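Local coordinates for protein TatD-related deoxyribonuclease (PDB 1J6O) that probably acts as a metal-dependent deoxyribonuclease of the TatD family, hydrolysing ester bonds in DNA, at residues Y235-I240 against A249-A254. Residues are numbered along the deposited sequence; the frame is centred on the assembly and turned at random.
Sequences YVVETI and AKVDEA
V251 and V237 face each other where helix 233-244 meets helix 248-264, their side chains running past one another in opposite directions, with V237 CG1 4.0 Å from V251 CB. One turn after V237, I240 meets V251 at a slant: its CG2 branch, the methyl placed opposite the backbone N, lies 3.7 Å from V251 CG1 and a little further from V251 CG2. V251 thus meets two apolar residues, V237 and I240, spaced i and i+3 on the facing helix.

Next to V251 on the same helix, D252 gives V237 a polar partner. With chi1 at -69°, CG of D252 stands beside the backbone N and anti to the carbonyl carbon, which brings OD1 round to V237, and the two side chains cross at about a right angle. D252 OD1 sits against both methyls of the valine, 3.3 Å from CG2 and 3.4 Å from CG1 of V237, a buried oxygen for which the model offers no polar partner. M13 of strand 13-18 touches both V237 and D252, while L211 of strand 209-211 packs against V237 and I240.

The segment axes approach to 9.2 Å at 116°, a steep helix-helix packing at the closure of the TIM-barrel-type fold, where the C-terminal helices lie over its first and last strands.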
loop_
_atom_site.group_PDB
_atom_site.type_symbol
_atom_site.label_atom_id
_atom_site.label_comp_id
_atom_site.label_asym_id
_atom_site.label_seq_id
_atom_site.Cartn_x
_atom_site.Cartn_y
_atom_site.Cartn_z
ATOM N N TYR A 235 -9.162 9.548 10.856
ATOM C CA TYR A 235 -10.185 8.683 11.419
ATOM C C TYR A 235 -9.667 7.288 11.607
ATOM O O TYR A 235 -10.104 6.588 12.532
ATOM C CB TYR A 235 -11.427 8.682 10.508
ATOM C CG TYR A 235 -12.014 10.072 10.381
ATOM C CD1 TYR A 235 -12.673 10.669 11.450
ATOM C CD2 TYR A 235 -11.819 10.824 9.226
ATOM C CE1 TYR A 235 -13.115 11.995 11.377
ATOM C CE2 TYR A 235 -12.250 12.135 9.142
ATOM C CZ TYR A 235 -12.892 12.717 10.217
ATOM O OH TYR A 235 -13.272 14.034 10.114
ATOM N N VAL A 236 -8.735 6.885 10.738
ATOM C CA VAL A 236 -8.151 5.547 10.826
ATOM C C VAL A 236 -7.262 5.513 12.066
ATOM O O VAL A 236 -7.264 4.533 12.817
ATOM C CB VAL A 236 -7.311 5.212 9.546
ATOM C CG1 VAL A 236 -6.552 3.877 9.717
ATOM C CG2 VAL A 236 -8.274 5.115 8.343
ATOM N N VAL A 237 -6.484 6.573 12.252
ATOM C CA VAL A 237 -5.602 6.659 13.397
ATOM C C VAL A 237 -6.455 6.681 14.689
ATOM O O VAL A 237 -6.139 6.012 15.682
ATOM C CB VAL A 237 -4.759 7.949 13.325
ATOM C CG1 VAL A 237 -4.125 8.241 14.693
ATOM C CG2 VAL A 237 -3.669 7.806 12.247
ATOM N N GLU A 238 -7.531 7.465 14.664
ATOM C CA GLU A 238 -8.414 7.570 15.821
ATOM C C GLU A 238 -8.883 6.193 16.247
ATOM O O GLU A 238 -8.746 5.813 17.414
ATOM C CB GLU A 238 -9.608 8.452 15.482
ATOM C CG GLU A 238 -10.685 8.491 16.534
ATOM C CD GLU A 238 -11.722 9.550 16.211
ATOM O OE1 GLU A 238 -12.142 9.621 15.031
ATOM O OE2 GLU A 238 -12.108 10.306 17.133
ATOM N N THR A 239 -9.415 5.426 15.308
ATOM C CA THR A 239 -9.887 4.089 15.639
ATOM C C THR A 239 -8.760 3.212 16.171
ATOM O O THR A 239 -8.927 2.526 17.193
ATOM C CB THR A 239 -10.561 3.414 14.410
ATOM O OG1 THR A 239 -11.759 4.134 14.080
ATOM C CG2 THR A 239 -10.915 1.955 14.690
ATOM N N ILE A 240 -7.611 3.219 15.491
ATOM C CA ILE A 240 -6.495 2.394 15.948
ATOM C C ILE A 240 -6.095 2.751 17.363
ATOM O O ILE A 240 -5.855 1.859 18.182
ATOM C CB ILE A 240 -5.275 2.529 15.016
ATOM C CG1 ILE A 240 -5.630 1.931 13.644
ATOM C CG2 ILE A 240 -4.044 1.825 15.620
ATOM C CD1 ILE A 240 -4.534 2.144 12.588
ATOM N N ALA A 249 -0.909 10.126 19.232
ATOM C CA ALA A 249 0.466 10.476 18.960
ATOM C C ALA A 249 1.294 9.202 18.850
ATOM O O ALA A 249 2.254 9.152 18.081
ATOM C CB ALA A 249 1.024 11.352 20.075
ATOM N N LYS A 250 0.931 8.173 19.612
ATOM C CA LYS A 250 1.686 6.915 19.565
ATOM C C LYS A 250 1.457 6.171 18.262
ATOM O O LYS A 250 2.386 5.559 17.711
ATOM C CB LYS A 250 1.334 5.986 20.743
ATOM C CG LYS A 250 1.663 6.561 22.134
ATOM C CD LYS A 250 2.306 5.490 23.046
ATOM C CE LYS A 250 2.205 5.879 24.515
ATOM N NZ LYS A 250 2.681 7.281 24.742
ATOM N N VAL A 251 0.226 6.214 17.776
ATOM C CA VAL A 251 -0.087 5.541 16.532
ATOM C C VAL A 251 0.637 6.252 15.381
ATOM O O VAL A 251 1.257 5.615 14.528
ATOM C CB VAL A 251 -1.593 5.559 16.250
ATOM C CG1 VAL A 251 -1.869 4.745 15.014
ATOM C CG2 VAL A 251 -2.364 4.997 17.448
ATOM N N ASP A 252 0.563 7.577 15.375
ATOM C CA ASP A 252 1.208 8.365 14.328
ATOM C C ASP A 252 2.707 8.188 14.287
ATOM O O ASP A 252 3.275 8.010 13.221
ATOM C CB ASP A 252 0.943 9.860 14.496
ATOM C CG ASP A 252 -0.499 10.251 14.223
ATOM O OD1 ASP A 252 -1.199 9.556 13.480
ATOM O OD2 ASP A 252 -0.933 11.295 14.761
ATOM N N GLU A 253 3.356 8.267 15.447
ATOM C CA GLU A 253 4.796 8.116 15.484
ATOM C C GLU A 253 5.265 6.783 14.972
ATOM O O GLU A 253 6.158 6.720 14.123
ATOM C CB GLU A 253 5.341 8.328 16.902
ATOM C CG GLU A 253 6.839 8.102 16.968
ATOM N N ALA A 254 4.678 5.724 15.515
ATOM C CA ALA A 254 5.012 4.374 15.144
ATOM C C ALA A 254 4.755 4.049 13.669
ATOM O O ALA A 254 5.644 3.514 12.981
ATOM C CB ALA A 254 4.241 3.383 16.058
#